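Local coordinates for flavin-nucleotide-binding protein (Azotobacter vinelandii, PDB 6RK0) that acts as a low-potential terminal oxidase associated with the iron-only nitrogenase, a flavocytochrome that carries FAD and haem b, at the interface of chains A and B. Coordinates in Å, arbitrary orientation; residue numbers count along the deposited sequence, not the author numbering. Chains: chain A/B, Uncharacterized protein.

The three contacts follow the seam between two copies of the same chain. Contact 3 is equidistant from the other two: its C-alpha centre is about 22 Å from that of contact 1 and about 22 Å from that of contact 2, while contacts 1 and 2 are about 35 Å apart. Strand 88-100 runs through all three, strand 44-51 links contacts 2 and 3, and contacts 1 and 3 both draw on the C-terminal part of the chain. Contacts 2 and 3 gather matching residues of both chains about the two-fold axis, whereas contact 1 is off-axis and has a twin. Such an extended seam is consistent with a stable dimer.

Contact 1: the interface of chains A and B. Residues chain A 98, 100-101, 107, 189-190; chain B 141, 144, 148, 216, 219.
The ring of A:Phe107 meets B:Leu148 and B:Glu144 along its rim. B:Leu148 CD1 lies 3.6 Å from A:Phe107 CE1, displaced to the side of the ring opposite A:Ile100, whose CA sits 4.0 Å above the centre of the other face of A:Phe107. In this member of the pyridoxamine 5'-phosphate oxidase-like flavoproteins, which share a split-barrel fold, A:Phe107 and A:Leu98 also line the haem pocket, so the patch borders a cofactor site. At the edge, in the ring plane, is the carboxylate oxygen OE2 of B:Glu144, and the planes of ring and carboxylate are turned 64° apart. The second flat group, the indole of A:Trp190, is met beside its CE3-CZ3 bond by B:Ile219 CD1, which comes from above the plane and outside the ring outline, 3.4 Å from CE3; B:Pro216 CD packs against the methylene CB of A:Trp190.

Between the two aromatic groups A:Ile100 reaches out through CD1, which comes within 3.7 Å of B:Ile141 CD1 and approaches B:Ile219 CG2 tip to tip.

B:Glu144 has CG anti to its backbone N (chi1 -176°) and then bends at chi2 (72°), which brings OE2 near A:Ile100 CG2, the two side chains crossing at about a right angle. No polar atom of one chain bonds directly to the other here; a water mediates instead, 2.6 Å from B:Glu144 OE2 and 2.8 Å from the backbone O of A:Trp190.

Contact 2: the interface of chains A and B. Residues chain A 48-50, 55, 86, 88; chain B 48-50, 55, 86.
A:Pro55 and B:Pro55 form the close-packed part of this contact, each pressing its ring on the opposite strand. CG of B:Pro55 lies 3.4 Å from the carbonyl O of A:Gly48, and CG of A:Pro55 is 3.5 Å from B:Gly48 O; the lack of a side chain at the glycine probably lets the proline lie against the backbone. The two prolines meet through their CB atoms at 4.0 Å.

The methionines are the looser side. A:Met50 is poorly ordered, which leaves the details less certain: as modelled, the two cross at about a right angle, A:Met50 CE 3.5 Å from B:Met50 SD, and depart from symmetry, CG being anti to the backbone N in A:Met50 (chi1 168°) but anti to the carbonyl carbon in B:Met50.

Behind them, the A:Gln86 amide grips the A:Met50 backbone twice: OE1 accepts from N at 2.9 Å, the donor tilted from the carbonyl plane, and NE2 gives to O on a lone pair. An alanine here would probably leave the N and O of A:Met50 without these mates and set the strand end free to shift against B:Pro55.

The site joins strands 44-51 and 54-61 of both chains where each pair turns, with A:Gln86 just ahead of strand 88-100.

Contact 3: the interface of chains A and B. Residues chain A 44, 93, 95, 196, 198; chain B 44, 93, 95, 196, 198.
A:Tyr198 and B:Tyr198 lie face over face with their rings nearly parallel but slid apart. CE1 of each is 4.1 Å above the plane of the other ring, towards its rim, and the side chains run obliquely to one another. On the opposite side of each ring, out at the CD1 rim, comes an isoleucine of the partner chain: A:Ile196 CG2 is 3.7 Å from B:Tyr198 CD1, and B:Ile196 repeats this on A:Tyr198. CG standing anti to the carbonyl carbon (chi1 -82°) sets this placement of the ring.

The phenol oxygens converge without bonding, A:Tyr198 OH and B:Tyr198 OH being 3.8 Å apart. Each turns to a water instead. The water at A:Tyr198 OH, 2.7 Å away and at the ring edge in plane, is also 3.0 Å from the backbone N of B:Leu95, with a nearly straight 172° at the hydrogen; a second water joins B:Tyr198 OH to A:Leu95 N in the same way. These bridges give the phenol and amide groups partners across the seam and probably limit rotation of the rings.

Farther out, A:Leu44 extends CD2 to 4.1 Å from the hydroxyl OG of B:Ser93, and the two-fold repeats it with B:Leu44 and A:Ser93. A:Leu44 and B:Leu44 also belong to the FAD pockets. The two tyrosines form an antiparallel beta bridge, so the site couples the 192-200 strands at the two-fold axis and probably steadies the dimer near its flavin sites.

Contact 1: the interface of chains A and B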
ATOM      1  N   LEU A  98     -10.399   9.762  -5.500  1.00  8.04           N
ATOM      2  CA  LEU A  98     -11.509   8.946  -5.981  1.00  8.31           C
ATOM      3  C   LEU A  98     -12.168   9.689  -7.144  1.00  8.25           C
ATOM      4  O   LEU A  98     -12.523  10.867  -7.011  1.00  9.54           O
ATOM      5  CB  LEU A  98     -12.521   8.700  -4.867  1.00  8.82           C
ATOM      6  CG  LEU A  98     -13.693   7.817  -5.262  1.00  9.78           C
ATOM      7  CD1 LEU A  98     -13.259   6.404  -5.623  1.00 11.11           C
ATOM      8  CD2 LEU A  98     -14.746   7.775  -4.169  1.00 11.34           C
ATOM      9  N   ILE A 100     -15.193  10.098  -9.570  1.00  8.66           N
ATOM     10  CA  ILE A 100     -16.631   9.881  -9.595  1.00  8.56           C
ATOM     11  C   ILE A 100     -17.126  10.235 -10.996  1.00  8.64           C
ATOM     12  O   ILE A 100     -17.072  11.394 -11.424  1.00  9.35           O
ATOM     13  CB  ILE A 100     -17.308  10.776  -8.555  1.00  9.44           C
ATOM     14  CG1 ILE A 100     -16.817  10.423  -7.140  1.00 10.98           C
ATOM     15  CG2 ILE A 100     -18.823  10.667  -8.633  1.00  9.77           C
ATOM     16  CD1 ILE A 100     -17.138  11.417  -6.075  1.00 13.19           C
ATOM     17  N   ALA A 101     -17.580   9.226 -11.730  1.00  8.89           N
ATOM     18  CA  ALA A 101     -18.034   9.376 -13.102  1.00  9.06           C
ATOM     19  C   ALA A 101     -19.559   9.312 -13.163  1.00  9.09           C
ATOM     20  O   ALA A 101     -20.239   9.001 -12.187  1.00  9.89           O
ATOM     21  CB  ALA A 101     -17.424   8.302 -13.970  1.00 10.13           C
ATOM     22  N   PHE A 107     -16.106   4.881 -13.000  1.00  8.98           N
ATOM     23  CA  PHE A 107     -15.462   5.297 -11.753  1.00  8.91           C
ATOM     24  C   PHE A 107     -13.995   4.868 -11.796  1.00  8.87           C
ATOM     25  O   PHE A 107     -13.602   3.929 -12.500  1.00  9.30           O
ATOM     26  CB  PHE A 107     -16.143   4.660 -10.527  1.00  9.34           C
ATOM     27  CG  PHE A 107     -17.276   5.469  -9.962  1.00  9.37           C
ATOM     28  CD1 PHE A 107     -18.331   5.889 -10.760  1.00  9.72           C
ATOM     29  CD2 PHE A 107     -17.286   5.829  -8.613  1.00 10.98           C
ATOM     30  CE1 PHE A 107     -19.392   6.632 -10.224  1.00 10.67           C
ATOM     31  CE2 PHE A 107     -18.340   6.577  -8.075  1.00 12.35           C
ATOM     32  CZ  PHE A 107     -19.373   6.966  -8.905  1.00 11.89           C
ATOM     33  N   SER A 189     -26.041  13.602 -13.687  1.00 11.74           N
ATOM     34  CA  SER A 189     -25.380  13.138 -12.481  1.00 11.23           C
ATOM     35  C   SER A 189     -24.093  13.942 -12.291  1.00 10.60           C
ATOM     36  O   SER A 189     -23.494  14.410 -13.261  1.00 11.93           O
ATOM     37  CB  SER A 189     -25.153  11.623 -12.515  1.00 11.93           C
ATOM     38  OG  SER A 189     -24.738  11.116 -11.249  1.00 12.78           O
ATOM     39  N   TRP A 190     -23.706  14.150 -11.036  1.00 10.04           N
ATOM     40  CA  TRP A 190     -22.545  14.957 -10.687  1.00  9.95           C
ATOM     41  C   TRP A 190     -21.289  14.111 -10.783  1.00  9.45           C
ATOM     42  O   TRP A 190     -21.198  13.051 -10.146  1.00  9.94           O
ATOM     43  CB  TRP A 190     -22.735  15.451  -9.256  1.00 10.72           C
ATOM     44  CG  TRP A 190     -21.688  16.439  -8.798  1.00 11.14           C
ATOM     45  CD1 TRP A 190     -21.788  17.784  -8.832  1.00 12.20           C
ATOM     46  CD2 TRP A 190     -20.370  16.153  -8.284  1.00 11.58           C
ATOM     47  NE1 TRP A 190     -20.630  18.363  -8.343  1.00 12.80           N
ATOM     48  CE2 TRP A 190     -19.742  17.382  -7.992  1.00 12.58           C
ATOM     49  CE3 TRP A 190     -19.671  14.971  -8.003  1.00 12.24           C
ATOM     50  CZ2 TRP A 190     -18.458  17.461  -7.426  1.00 13.37           C
ATOM     51  CZ3 TRP A 190     -18.389  15.059  -7.454  1.00 13.66           C
ATOM     52  CH2 TRP A 190     -17.799  16.290  -7.203  1.00 14.16           C
TER
ATOM     53  N   ILE B 141     -19.711   5.575  -1.403  1.00 10.91           N
ATOM     54  CA  ILE B 141     -20.595   6.739  -1.385  1.00 11.18           C
ATOM     55  C   ILE B 141     -22.030   6.237  -1.256  1.00 11.18           C
ATOM     56  O   ILE B 141     -22.584   5.664  -2.213  1.00 11.06           O
ATOM     57  CB  ILE B 141     -20.481   7.580  -2.668  1.00 11.73           C
ATOM     58  CG1 ILE B 141     -19.041   8.108  -2.855  1.00 12.99           C
ATOM     59  CG2 ILE B 141     -21.435   8.745  -2.612  1.00 11.91           C
ATOM     60  CD1 ILE B 141     -18.784   8.587  -4.292  1.00 13.29           C
ATOM     61  N   GLU B 144     -25.054   5.971  -4.175  1.00 11.61           N
ATOM     62  CA  GLU B 144     -24.526   6.524  -5.413  1.00 11.59           C
ATOM     63  C   GLU B 144     -24.899   5.708  -6.644  1.00 11.72           C
ATOM     64  O   GLU B 144     -25.172   6.284  -7.710  1.00 12.08           O
ATOM     65  CB  GLU B 144     -23.018   6.708  -5.271  1.00 11.54           C
ATOM     66  CG  GLU B 144     -22.382   7.382  -6.474  1.00 11.44           C
ATOM     67  CD  GLU B 144     -22.682   8.861  -6.616  1.00 11.31           C
ATOM     68  OE1 GLU B 144     -23.427   9.469  -5.826  1.00 12.16           O
ATOM     69  OE2 GLU B 144     -22.096   9.429  -7.585  1.00 11.78           O
ATOM     70  N   LEU B 148     -26.546   6.990 -10.912  1.00 12.86           N
ATOM     71  CA  LEU B 148     -25.693   6.998 -12.093  1.00 12.61           C
ATOM     72  C   LEU B 148     -26.498   6.640 -13.345  1.00 13.69           C
ATOM     73  O   LEU B 148     -27.620   6.126 -13.284  1.00 14.69           O
ATOM     74  CB  LEU B 148     -24.560   5.998 -11.884  1.00 11.85           C
ATOM     75  CG  LEU B 148     -23.722   6.262 -10.633  1.00 11.35           C
ATOM     76  CD1 LEU B 148     -22.692   5.170 -10.431  1.00 10.85           C
ATOM     77  CD2 LEU B 148     -23.047   7.615 -10.704  1.00 12.14           C
ATOM     78  N   PRO B 216     -24.556  15.407  -4.696  1.00 10.75           N
ATOM     79  CA  PRO B 216     -25.152  14.697  -3.556  1.00 11.29           C
ATOM     80  C   PRO B 216     -24.338  14.962  -2.304  1.00 11.52           C
ATOM     81  O   PRO B 216     -23.110  14.821  -2.304  1.00 12.10           O
ATOM     82  CB  PRO B 216     -25.070  13.213  -3.944  1.00 12.45           C
ATOM     83  CG  PRO B 216     -24.961  13.227  -5.427  1.00 13.13           C
ATOM     84  CD  PRO B 216     -24.200  14.485  -5.785  1.00 11.80           C
ATOM     85  N   ILE B 219     -21.588  12.426  -1.170  1.00 11.84           N
ATOM     86  CA  ILE B 219     -20.188  12.438  -1.591  1.00 12.80           C
ATOM     87  C   ILE B 219     -19.281  12.793  -0.434  1.00 11.99           C
ATOM     88  O   ILE B 219     -18.154  12.289  -0.342  1.00 11.85           O
ATOM     89  CB  ILE B 219     -20.020  13.380  -2.796  1.00 14.54           C
ATOM     90  CG1 ILE B 219     -20.744  12.646  -3.950  1.00 19.17           C
ATOM     91  CG2 ILE B 219     -18.550  13.685  -3.122  1.00 13.99           C
ATOM     92  CD1 ILE B 219     -20.788  13.343  -5.186  1.00 23.03           C
TER
HETATM   93  O   HOH W   1     -22.658  11.922  -8.003  1.00 12.29           O

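Contact 2: the interface of chains A and B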
ATOM      1  N   GLY A  48       6.615  -8.562  -3.234  1.00  8.00           N
ATOM      2  CA  GLY A  48       6.049  -9.881  -3.534  1.00  8.31           C
ATOM      3  C   GLY A  48       7.174 -10.900  -3.599  1.00  8.47           C
ATOM      4  O   GLY A  48       8.181 -10.684  -4.263  1.00  9.30           O
ATOM      5  N   CYS A  49       6.972 -12.027  -2.917  1.00  8.64           N
ATOM      6  CA  CYS A  49       8.011 -13.056  -2.852  1.00  8.95           C
ATOM      7  C   CYS A  49       7.320 -14.374  -2.544  1.00  9.40           C
ATOM      8  O   CYS A  49       6.531 -14.452  -1.599  1.00  9.78           O
ATOM      9  CB  CYS A  49       9.039 -12.677  -1.781  1.00 10.00           C
ATOM     10  SG  CYS A  49      10.498 -13.769  -1.781  1.00 11.31           S
ATOM     11  N   MET A  50       7.646 -15.417  -3.320  1.00  9.79           N
ATOM     12  CA  MET A  50       7.094 -16.745  -3.068  1.00 10.51           C
ATOM     13  C   MET A  50       7.785 -17.376  -1.876  1.00 10.94           C
ATOM     14  O   MET A  50       9.006 -17.586  -1.916  1.00 12.13           O
ATOM     15  CB  MET A  50       7.310 -17.613  -4.316  1.00 13.52           C
ATOM     16  CG  MET A  50       7.055 -19.097  -4.114  1.00 24.78           C
ATOM     17  SD  MET A  50       5.353 -19.457  -3.745  1.00 51.06           S
ATOM     18  CE  MET A  50       4.645 -18.367  -4.879  1.00 32.61           C
ATOM     19  N   PRO A  55       2.580 -16.505  -2.873  1.00 10.06           N
ATOM     20  CA  PRO A  55       3.175 -15.223  -3.290  1.00  9.95           C
ATOM     21  C   PRO A  55       2.799 -14.150  -2.271  1.00  9.21           C
ATOM     22  O   PRO A  55       1.871 -13.356  -2.472  1.00 10.06           O
ATOM     23  CB  PRO A  55       2.554 -14.996  -4.667  1.00 11.10           C
ATOM     24  CG  PRO A  55       1.221 -15.659  -4.578  1.00 11.96           C
ATOM     25  CD  PRO A  55       1.422 -16.886  -3.702  1.00 11.50           C
ATOM     26  N   GLN A  86      15.086 -16.009  -6.408  1.00 12.87           N
ATOM     27  CA  GLN A  86      13.913 -15.791  -7.252  1.00 12.01           C
ATOM     28  C   GLN A  86      13.824 -14.323  -7.628  1.00 10.96           C
ATOM     29  O   GLN A  86      14.211 -13.448  -6.854  1.00 11.89           O
ATOM     30  CB  GLN A  86      12.622 -16.219  -6.546  1.00 12.00           C
ATOM     31  CG  GLN A  86      12.291 -15.357  -5.349  1.00 12.11           C
ATOM     32  CD  GLN A  86      11.022 -15.828  -4.676  1.00 12.28           C
ATOM     33  OE1 GLN A  86       9.903 -15.449  -5.089  1.00 13.30           O
ATOM     34  NE2 GLN A  86      11.149 -16.713  -3.698  1.00 12.59           N
ATOM     35  N   ILE A  88      11.671 -11.086  -7.890  1.00 10.07           N
ATOM     36  CA  ILE A  88      10.579 -10.516  -7.104  1.00 10.08           C
ATOM     37  C   ILE A  88       9.937  -9.344  -7.829  1.00  9.80           C
ATOM     38  O   ILE A  88      10.409  -8.857  -8.861  1.00 10.26           O
ATOM     39  CB  ILE A  88      11.050 -10.129  -5.694  1.00 10.63           C
ATOM     40  CG1 ILE A  88      12.131  -9.044  -5.755  1.00 11.59           C
ATOM     41  CG2 ILE A  88      11.461 -11.368  -4.902  1.00 11.40           C
ATOM     42  CD1 ILE A  88      12.436  -8.380  -4.429  1.00 13.90           C
TER
ATOM     43  N   GLY B  48      -1.058 -10.427  -4.158  1.00  8.00           N
ATOM     44  CA  GLY B  48       0.094 -11.179  -4.644  1.00  8.27           C
ATOM     45  C   GLY B  48      -0.383 -12.430  -5.364  1.00  8.20           C
ATOM     46  O   GLY B  48      -1.197 -13.190  -4.850  1.00  8.75           O
ATOM     47  N   CYS B  49       0.168 -12.644  -6.555  1.00  8.43           N
ATOM     48  CA  CYS B  49      -0.227 -13.762  -7.400  1.00  8.74           C
ATOM     49  C   CYS B  49       0.927 -14.053  -8.350  1.00  8.85           C
ATOM     50  O   CYS B  49       1.495 -13.131  -8.924  1.00  9.49           O
ATOM     51  CB  CYS B  49      -1.498 -13.396  -8.180  1.00  9.55           C
ATOM     52  SG  CYS B  49      -2.234 -14.780  -9.081  1.00 10.81           S
ATOM     53  N   MET B  50       1.270 -15.343  -8.528  1.00  8.98           N
ATOM     54  CA  MET B  50       2.298 -15.712  -9.504  1.00  9.69           C
ATOM     55  C   MET B  50       1.739 -15.530 -10.914  1.00 10.08           C
ATOM     56  O   MET B  50       0.736 -16.181 -11.284  1.00 10.78           O
ATOM     57  CB  MET B  50       2.721 -17.152  -9.346  1.00 11.14           C
ATOM     58  CG  MET B  50       3.432 -17.431  -8.054  1.00 13.50           C
ATOM     59  SD  MET B  50       4.953 -16.490  -7.777  1.00 13.29           S
ATOM     60  CE  MET B  50       5.819 -16.904  -9.225  1.00 13.52           C
ATOM     61  N   PRO B  55       6.079 -13.213  -8.569  1.00  9.14           N
ATOM     62  CA  PRO B  55       5.068 -12.937  -7.542  1.00  9.09           C
ATOM     63  C   PRO B  55       4.678 -11.467  -7.621  1.00  8.54           C
ATOM     64  O   PRO B  55       5.125 -10.623  -6.833  1.00  9.42           O
ATOM     65  CB  PRO B  55       5.791 -13.291  -6.244  1.00 10.38           C
ATOM     66  CG  PRO B  55       7.262 -13.009  -6.538  1.00 11.02           C
ATOM     67  CD  PRO B  55       7.430 -13.418  -7.980  1.00 10.53           C
ATOM     68  N   GLN B  86      -4.207 -21.237  -7.870  1.00 11.63           N
ATOM     69  CA  GLN B  86      -3.149 -21.019  -6.905  1.00 11.32           C
ATOM     70  C   GLN B  86      -3.704 -20.246  -5.730  1.00 10.77           C
ATOM     71  O   GLN B  86      -4.581 -19.398  -5.877  1.00 11.19           O
ATOM     72  CB  GLN B  86      -1.960 -20.254  -7.506  1.00 11.94           C
ATOM     73  CG  GLN B  86      -2.299 -18.830  -7.923  1.00 11.75           C
ATOM     74  CD  GLN B  86      -1.119 -18.125  -8.527  1.00 11.99           C
ATOM     75  OE1 GLN B  86      -0.176 -17.724  -7.801  1.00 13.13           O
ATOM     76  NE2 GLN B  86      -1.117 -17.980  -9.844  1.00 11.78           N
TER

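Contact 3: the interface of chains A and B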
ATOM      1  N   LEU A  44       6.721   3.794   1.554  1.00  8.25           N
ATOM      2  CA  LEU A  44       6.031   2.518   1.748  1.00  8.19           C
ATOM      3  C   LEU A  44       5.932   1.711   0.455  1.00  7.92           C
ATOM      4  O   LEU A  44       5.260   2.145  -0.511  1.00  8.56           O
ATOM      5  CB  LEU A  44       4.631   2.749   2.325  1.00  8.60           C
ATOM      6  CG  LEU A  44       3.773   1.506   2.548  1.00  9.46           C
ATOM      7  CD1 LEU A  44       4.442   0.526   3.502  1.00 10.30           C
ATOM      8  CD2 LEU A  44       2.375   1.880   3.022  1.00 10.12           C
ATOM      9  N   SER A  93       2.793   2.158  -4.424  1.00  8.21           N
ATOM     10  CA  SER A  93       1.545   2.792  -4.842  1.00  8.54           C
ATOM     11  C   SER A  93       1.268   4.033  -4.004  1.00  7.96           C
ATOM     12  O   SER A  93       1.511   4.064  -2.795  1.00  8.51           O
ATOM     13  CB  SER A  93       0.347   1.862  -4.775  1.00 10.37           C
ATOM     14  OG  SER A  93       0.188   1.330  -3.522  1.00 11.76           O
ATOM     15  N   LEU A  95      -2.293   6.448  -3.629  1.00  8.21           N
ATOM     16  CA  LEU A  95      -3.685   6.769  -3.955  1.00  8.42           C
ATOM     17  C   LEU A  95      -3.874   8.276  -3.852  1.00  8.30           C
ATOM     18  O   LEU A  95      -3.651   8.864  -2.788  1.00  8.62           O
ATOM     19  CB  LEU A  95      -4.606   6.011  -3.002  1.00  8.87           C
ATOM     20  CG  LEU A  95      -6.079   6.347  -3.110  1.00  9.26           C
ATOM     21  CD1 LEU A  95      -6.643   6.081  -4.531  1.00  9.39           C
ATOM     22  CD2 LEU A  95      -6.853   5.540  -2.064  1.00 10.01           C
ATOM     23  N   ILE A 196      -7.249  12.780  -2.382  1.00  8.84           N
ATOM     24  CA  ILE A 196      -6.773  12.002  -1.220  1.00  8.64           C
ATOM     25  C   ILE A 196      -5.272  12.241  -1.136  1.00  8.87           C
ATOM     26  O   ILE A 196      -4.587  12.211  -2.166  1.00  9.31           O
ATOM     27  CB  ILE A 196      -7.045  10.496  -1.448  1.00  9.09           C
ATOM     28  CG1 ILE A 196      -8.547  10.217  -1.531  1.00  9.48           C
ATOM     29  CG2 ILE A 196      -6.328   9.625  -0.388  1.00  9.63           C
ATOM     30  CD1 ILE A 196      -8.899   8.839  -2.096  1.00  9.84           C
ATOM     31  N   TYR A 198      -1.656  11.712   1.834  1.00  9.10           N
ATOM     32  CA  TYR A 198      -1.149  11.555   3.194  1.00  9.47           C
ATOM     33  C   TYR A 198      -1.026  12.917   3.867  1.00  9.71           C
ATOM     34  O   TYR A 198      -0.672  13.918   3.249  1.00 10.56           O
ATOM     35  CB  TYR A 198       0.222  10.883   3.174  1.00  9.40           C
ATOM     36  CG  TYR A 198       0.194   9.390   3.053  1.00  9.00           C
ATOM     37  CD1 TYR A 198      -0.412   8.606   4.037  1.00  9.61           C
ATOM     38  CD2 TYR A 198       0.790   8.739   1.979  1.00  9.69           C
ATOM     39  CE1 TYR A 198      -0.425   7.223   3.963  1.00  9.40           C
ATOM     40  CE2 TYR A 198       0.794   7.366   1.901  1.00  9.93           C
ATOM     41  CZ  TYR A 198       0.196   6.593   2.890  1.00  9.35           C
ATOM     42  OH  TYR A 198       0.217   5.220   2.835  1.00 10.26           O
TER
ATOM     43  N   LEU B  44      -7.816   0.203  -0.078  1.00  8.27           N
ATOM     44  CA  LEU B  44      -6.656  -0.134  -0.891  1.00  8.35           C
ATOM     45  C   LEU B  44      -5.955  -1.401  -0.404  1.00  7.90           C
ATOM     46  O   LEU B  44      -5.414  -1.432   0.729  1.00  8.39           O
ATOM     47  CB  LEU B  44      -5.660   1.021  -0.915  1.00  8.50           C
ATOM     48  CG  LEU B  44      -4.393   0.771  -1.741  1.00  9.42           C
ATOM     49  CD1 LEU B  44      -4.671   0.485  -3.192  1.00 10.09           C
ATOM     50  CD2 LEU B  44      -3.432   1.974  -1.603  1.00 10.16           C
ATOM     51  N   SER B  93      -2.574  -2.703   4.152  0.65  8.08           N
ATOM     52  CA  SER B  93      -1.733  -2.000   5.116  0.65  8.25           C
ATOM     53  C   SER B  93      -2.182  -0.552   5.273  0.65  7.89           C
ATOM     54  O   SER B  93      -2.600   0.097   4.313  0.65  8.40           O
ATOM     55  CB  SER B  93      -0.269  -2.051   4.714  0.65  9.24           C
ATOM     56  OG  SER B  93      -0.082  -1.395   3.453  0.65  8.90           O
ATOM     57  N   LEU B  95      -0.355   2.828   7.155  1.00  7.85           N
ATOM     58  CA  LEU B  95       0.746   3.472   7.861  1.00  8.01           C
ATOM     59  C   LEU B  95       0.182   4.562   8.758  1.00  8.15           C
ATOM     60  O   LEU B  95      -0.452   5.513   8.290  1.00  8.83           O
ATOM     61  CB  LEU B  95       1.725   4.044   6.847  1.00  8.73           C
ATOM     62  CG  LEU B  95       2.892   4.852   7.399  1.00  9.36           C
ATOM     63  CD1 LEU B  95       3.739   4.056   8.412  1.00  9.29           C
ATOM     64  CD2 LEU B  95       3.716   5.372   6.223  1.00 10.36           C
ATOM     65  N   ILE B 196       0.721   9.830  11.116  1.00  9.05           N
ATOM     66  CA  ILE B 196       0.454   9.861   9.678  1.00  9.11           C
ATOM     67  C   ILE B 196      -0.961   9.369   9.455  1.00  9.12           C
ATOM     68  O   ILE B 196      -1.372   8.400  10.101  1.00  9.52           O
ATOM     69  CB  ILE B 196       1.431   8.930   8.935  1.00  9.37           C
ATOM     70  CG1 ILE B 196       2.875   9.436   9.090  1.00  9.77           C
ATOM     71  CG2 ILE B 196       1.061   8.738   7.460  1.00  9.71           C
ATOM     72  CD1 ILE B 196       3.928   8.396   8.733  1.00 10.12           C
ATOM     73  N   TYR B 198      -4.376   9.215   6.217  1.00  9.16           N
ATOM     74  CA  TYR B 198      -5.004   9.741   5.000  1.00  8.99           C
ATOM     75  C   TYR B 198      -5.871  10.950   5.321  1.00  9.47           C
ATOM     76  O   TYR B 198      -6.557  11.011   6.368  1.00  9.99           O
ATOM     77  CB  TYR B 198      -5.878   8.666   4.357  1.00  9.07           C
ATOM     78  CG  TYR B 198      -5.108   7.679   3.512  1.00  8.94           C
ATOM     79  CD1 TYR B 198      -4.382   8.112   2.375  1.00  9.54           C
ATOM     80  CD2 TYR B 198      -5.116   6.321   3.782  1.00  9.76           C
ATOM     81  CE1 TYR B 198      -3.710   7.206   1.537  1.00  9.72           C
ATOM     82  CE2 TYR B 198      -4.481   5.420   2.960  1.00 10.10           C
ATOM     83  CZ  TYR B 198      -3.764   5.863   1.845  1.00  9.52           C
ATOM     84  OH  TYR B 198      -3.139   4.956   1.034  1.00 10.07           O
TER
HETATM   85  O   HOH W   2      -1.403   3.860   4.537  1.00  9.44           O
HETATM   86  O   HOH W   3      -1.398   5.936  -0.803  1.00  9.54           O